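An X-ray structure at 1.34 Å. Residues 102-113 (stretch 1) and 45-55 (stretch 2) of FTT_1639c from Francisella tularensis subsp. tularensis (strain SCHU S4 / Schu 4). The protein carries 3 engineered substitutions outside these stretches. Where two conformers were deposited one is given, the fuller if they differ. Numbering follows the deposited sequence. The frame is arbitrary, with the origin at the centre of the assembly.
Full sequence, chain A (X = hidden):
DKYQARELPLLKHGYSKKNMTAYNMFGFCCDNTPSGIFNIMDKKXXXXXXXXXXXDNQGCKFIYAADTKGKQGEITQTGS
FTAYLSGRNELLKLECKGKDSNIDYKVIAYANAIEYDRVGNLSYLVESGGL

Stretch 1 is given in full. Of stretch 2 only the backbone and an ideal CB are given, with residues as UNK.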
# COMPACT_ATOMS: atom_id res chain seq x y z
N ASN A 102 -6.08 -13.99 2.70
CA ASN A 102 -4.74 -14.20 2.18
C ASN A 102 -4.65 -13.56 0.82
O ASN A 102 -5.58 -13.71 0.01
CB ASN A 102 -4.56 -15.71 2.05
CG ASN A 102 -3.23 -16.10 1.40
OD1 ASN A 102 -2.21 -15.89 2.00
ND2 ASN A 102 -3.28 -16.64 0.18
N ILE A 103 -3.51 -12.93 0.54
CA ILE A 103 -3.29 -12.36 -0.79
C ILE A 103 -1.80 -12.47 -1.16
O ILE A 103 -0.91 -12.19 -0.35
CB ILE A 103 -3.77 -10.89 -0.85
CG1 ILE A 103 -3.56 -10.34 -2.26
CG2 ILE A 103 -3.06 -10.00 0.22
CD1 ILE A 103 -4.19 -8.95 -2.46
N ASP A 104 -1.54 -12.84 -2.40
CA ASP A 104 -0.20 -12.69 -3.01
C ASP A 104 -0.25 -11.56 -4.05
O ASP A 104 -1.14 -11.51 -4.90
CB ASP A 104 0.16 -13.95 -3.77
CG ASP A 104 0.30 -15.14 -2.87
OD1 ASP A 104 0.99 -15.04 -1.81
OD2 ASP A 104 -0.18 -16.25 -3.20
N TYR A 105 0.74 -10.67 -3.98
CA TYR A 105 0.65 -9.46 -4.81
C TYR A 105 2.05 -9.02 -5.24
O TYR A 105 3.08 -9.45 -4.69
CB TYR A 105 0.01 -8.29 -4.02
CG TYR A 105 0.81 -7.93 -2.80
CD1 TYR A 105 1.88 -7.03 -2.89
CD2 TYR A 105 0.55 -8.51 -1.58
CE1 TYR A 105 2.66 -6.77 -1.78
CE2 TYR A 105 1.30 -8.21 -0.46
CZ TYR A 105 2.38 -7.33 -0.58
OH TYR A 105 3.20 -6.99 0.45
N LYS A 106 2.04 -8.16 -6.28
CA LYS A 106 3.25 -7.44 -6.71
C LYS A 106 2.80 -6.00 -6.98
O LYS A 106 1.79 -5.79 -7.63
CB LYS A 106 3.87 -8.04 -7.97
CG LYS A 106 5.07 -7.23 -8.48
CD LYS A 106 5.73 -7.98 -9.69
CE LYS A 106 7.04 -7.31 -10.17
NZ LYS A 106 8.18 -7.55 -9.26
N VAL A 107 3.52 -5.03 -6.42
CA VAL A 107 3.27 -3.61 -6.65
C VAL A 107 4.45 -3.02 -7.36
O VAL A 107 5.60 -3.23 -6.93
CB VAL A 107 3.08 -2.87 -5.30
CG1 VAL A 107 2.91 -1.36 -5.55
CG2 VAL A 107 1.95 -3.47 -4.47
N ILE A 108 4.21 -2.25 -8.42
CA ILE A 108 5.24 -1.43 -9.02
C ILE A 108 4.68 -0.03 -9.05
O ILE A 108 3.66 0.23 -9.73
CB ILE A 108 5.58 -1.87 -10.44
CG1 ILE A 108 6.04 -3.31 -10.44
CG2 ILE A 108 6.70 -0.94 -11.02
CD1 ILE A 108 6.40 -3.84 -11.83
N ALA A 109 5.34 0.92 -8.40
CA ALA A 109 4.86 2.31 -8.33
C ALA A 109 5.92 3.25 -8.87
O ALA A 109 7.09 3.17 -8.46
CB ALA A 109 4.50 2.65 -6.88
N TYR A 110 5.55 4.12 -9.80
CA TYR A 110 6.51 5.06 -10.38
C TYR A 110 6.19 6.46 -9.90
O TYR A 110 5.05 6.94 -10.09
CB TYR A 110 6.44 5.06 -11.90
CG TYR A 110 6.77 3.77 -12.49
CD1 TYR A 110 8.07 3.44 -12.78
CD2 TYR A 110 5.75 2.86 -12.74
CE1 TYR A 110 8.36 2.16 -13.36
CE2 TYR A 110 6.01 1.67 -13.28
CZ TYR A 110 7.29 1.32 -13.59
OH TYR A 110 7.47 0.08 -14.16
N ALA A 111 7.20 7.19 -9.43
CA ALA A 111 7.02 8.59 -9.05
C ALA A 111 8.28 9.31 -9.47
O ALA A 111 9.38 8.85 -9.14
CB ALA A 111 6.80 8.71 -7.53
N ASN A 112 8.11 10.42 -10.21
CA ASN A 112 9.22 11.35 -10.51
C ASN A 112 10.50 10.63 -10.88
O ASN A 112 11.54 10.80 -10.23
CB ASN A 112 9.52 12.24 -9.32
CG ASN A 112 8.50 13.26 -9.13
OD1 ASN A 112 7.66 13.50 -10.02
ND2 ASN A 112 8.55 13.91 -7.97
N ALA A 113 10.40 9.80 -11.90
CA ALA A 113 11.56 9.10 -12.44
C ALA A 113 12.10 7.96 -11.55
O ALA A 113 13.25 7.55 -11.71
CB ALA A 113 12.68 10.06 -12.86
N UNK A 45 1.35 17.84 -4.97
CA UNK A 45 1.54 16.42 -4.60
C UNK A 45 2.05 15.59 -5.77
O UNK A 45 1.60 15.74 -6.89
CB UNK A 45 0.23 15.82 -4.09
N UNK A 46 2.99 14.69 -5.48
CA UNK A 46 3.59 13.87 -6.52
C UNK A 46 2.60 12.77 -6.91
O UNK A 46 2.06 12.08 -6.04
CB UNK A 46 4.92 13.27 -6.05
N UNK A 47 2.38 12.59 -8.21
CA UNK A 47 1.58 11.48 -8.71
C UNK A 47 2.40 10.20 -8.66
O UNK A 47 3.51 10.14 -9.23
CB UNK A 47 1.09 11.75 -10.13
N UNK A 48 1.84 9.13 -8.10
CA UNK A 48 2.39 7.78 -8.23
C UNK A 48 1.54 7.01 -9.23
O UNK A 48 0.29 6.98 -9.10
CB UNK A 48 2.43 7.06 -6.88
N UNK A 49 2.15 6.50 -10.29
CA UNK A 49 1.47 5.75 -11.33
C UNK A 49 1.77 4.31 -10.99
O UNK A 49 2.93 3.87 -10.98
CB UNK A 49 1.92 6.13 -12.74
N UNK A 50 0.74 3.56 -10.60
CA UNK A 50 0.91 2.29 -9.91
C UNK A 50 0.32 1.17 -10.73
O UNK A 50 -0.79 1.27 -11.22
CB UNK A 50 0.27 2.33 -8.52
N UNK A 51 1.08 0.09 -10.87
CA UNK A 51 0.55 -1.14 -11.42
C UNK A 51 0.61 -2.19 -10.32
O UNK A 51 1.67 -2.40 -9.71
CB UNK A 51 1.32 -1.58 -12.66
N UNK A 52 -0.51 -2.85 -10.03
CA UNK A 52 -0.46 -3.97 -9.12
C UNK A 52 -0.95 -5.23 -9.82
O UNK A 52 -1.67 -5.19 -10.82
CB UNK A 52 -1.29 -3.69 -7.87
N UNK A 53 -0.43 -6.36 -9.32
CA UNK A 53 -0.72 -7.67 -9.89
C UNK A 53 -1.12 -8.52 -8.72
O UNK A 53 -0.46 -8.48 -7.67
CB UNK A 53 0.46 -8.26 -10.66
N UNK A 54 -2.23 -9.27 -8.85
CA UNK A 54 -2.76 -10.03 -7.73
C UNK A 54 -3.00 -11.45 -8.19
O UNK A 54 -3.57 -11.68 -9.28
CB UNK A 54 -4.04 -9.40 -7.18
N UNK A 55 -2.55 -12.42 -7.39
CA UNK A 55 -2.84 -13.83 -7.62
C UNK A 55 -3.93 -14.27 -6.67
O UNK A 55 -5.07 -13.79 -6.76
CB UNK A 55 -1.59 -14.69 -7.44

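Stretch 2 runs antiparallel to the strand 102-111, so the backbone sets the rules first: side chains alternate between the face bearing Tyr105, Val107 and Ala109 and the face bearing Lys106, Ile108 and Tyr110.

Position 45 has nothing of stretch 1 within 5.5 Å of its ideal CB, and its phi of -61° admits almost any residue, proline included. It is Pro45, and it makes no contact.

At position 46 CA-to-CB points toward stretch 1, with the ideal CB 4.2 Å from Asn112 ND2 and 5.2 Å from Ala111 CB. A small polar or mixed side chain would suit: serine, threonine, perhaps valine. Thr46 serves both neighbours. Its CG2 lies 3.9 Å from Ala111 CB and 3.6 Å from Asn112 ND2, while a water bridges the polar groups, 2.5 Å from Thr46 OG1 and accepting from Asn112 ND2 at 2.6 Å.

Position 47 points sideways into open space, so a polar residue is a fair guess. Glu47 sends its carboxylate away from stretch 1; its backbone O accepts from a second water that also binds Asn112 N and OD1.

Position 48 is the most telling. The ideal CB points sideways, 4.7 Å from Ala111 CB and 4.9 Å from Ala109 CB, two small methyls that leave room for something broad and apolar. Leucine, methionine or an aromatic would fit. Phe48 lays a ring face under Ala111 CB, 3.6 Å from that methyl to the ring centroid in a CH-pi contact, and meets Ala109 CB at its edge.

Position 49 pairs with Tyr110 through two backbone hydrogen bonds, which ask nothing of the side chain; any strand former would do. It is Leu49, whose N donates to Tyr110 O at 2.9 Å.

Position 50 lies opposite Ala109, its ideal CB 4.6 Å from Ala109 CB and 5.4 Å from Val107 CG1. Apolar, beta-branched residues are favoured. Val50 places CG2 4.0 Å from Ala109 CB and CG1 3.9 Å from Val107 CG1, and so packs against both residues.

Position 51 shares its face with Ile108 and tolerates polar or apolar residues. In Asn51 the backbone does the pairing: N donates to Ile108 O at 2.8 Å, and O accepts from Ile108 N at 2.9 Å.

Position 52 has its ideal CB 4.7 Å from Val107 CG2, calling for valine, isoleucine or leucine. Ile52 brings CG2 to 4.2 Å from Val107 CG2.

At position 53, Lys106 and Ile108 offer aliphatic surface, welcoming an aromatic or a long chain. Tyr53 sets CD1 4.1 Å from Lys106 CB and CE1 4.1 Å from Ile108 CD1.

Position 54 finds Ile103 CD1 4.7 Å from its ideal CB, a small apolar niche for valine or isoleucine. Val54 fills it, CG1 3.9 Å from Ile103 CD1.

Position 55, at phi/psi -102/-116, has an unusual backbone that favours glycine, although there is room for a CB. Gly55 N donates to Asp104 O at 3.0 Å as the chain turns its corner.

Stretch 2, residues 45-55: PTEFLVNIYVG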
# COMPACT_ATOMS: atom_id res chain seq x y z
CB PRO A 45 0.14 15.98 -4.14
CG PRO A 45 -0.57 17.34 -3.75
CD PRO A 45 -0.04 18.30 -4.78
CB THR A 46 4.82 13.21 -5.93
OG1 THR A 46 5.75 14.23 -5.52
CG2 THR A 46 5.48 12.32 -7.01
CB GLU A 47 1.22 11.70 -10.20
CG GLU A 47 -0.18 12.13 -10.42
CD GLU A 47 -0.54 12.35 -11.89
OE1 GLU A 47 -0.04 11.66 -12.75
OE2 GLU A 47 -1.29 13.34 -12.13
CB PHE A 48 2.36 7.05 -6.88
CG PHE A 48 3.42 7.56 -5.93
CD1 PHE A 48 3.34 8.80 -5.33
CD2 PHE A 48 4.49 6.71 -5.58
CE1 PHE A 48 4.31 9.22 -4.43
CE2 PHE A 48 5.49 7.15 -4.66
CZ PHE A 48 5.39 8.42 -4.11
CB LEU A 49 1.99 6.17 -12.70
CG LEU A 49 1.83 7.67 -12.91
CD1 LEU A 49 2.49 8.00 -14.28
CD2 LEU A 49 0.33 8.13 -12.95
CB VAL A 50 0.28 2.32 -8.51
CG1 VAL A 50 0.65 0.98 -7.78
CG2 VAL A 50 0.73 3.54 -7.73
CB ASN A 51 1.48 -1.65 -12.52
CG ASN A 51 1.23 -1.01 -13.83
OD1 ASN A 51 1.97 -0.09 -14.25
ND2 ASN A 51 0.21 -1.53 -14.52
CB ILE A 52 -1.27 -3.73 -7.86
CG1 ILE A 52 -2.76 -3.85 -8.18
CG2 ILE A 52 -0.92 -2.38 -7.28
CD1 ILE A 52 -3.59 -4.05 -6.93
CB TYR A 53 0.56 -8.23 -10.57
CG TYR A 53 1.14 -7.30 -11.58
CD1 TYR A 53 2.03 -6.27 -11.16
CD2 TYR A 53 0.75 -7.34 -12.90
CE1 TYR A 53 2.55 -5.34 -12.07
CE2 TYR A 53 1.24 -6.39 -13.81
CZ TYR A 53 2.14 -5.42 -13.36
OH TYR A 53 2.62 -4.52 -14.32
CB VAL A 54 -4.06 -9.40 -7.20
CG1 VAL A 54 -4.74 -10.23 -6.12
CG2 VAL A 54 -3.85 -7.93 -6.69
O HOH W 1 6.65 15.56 -7.48
O HOH W 2 5.55 11.69 -10.35
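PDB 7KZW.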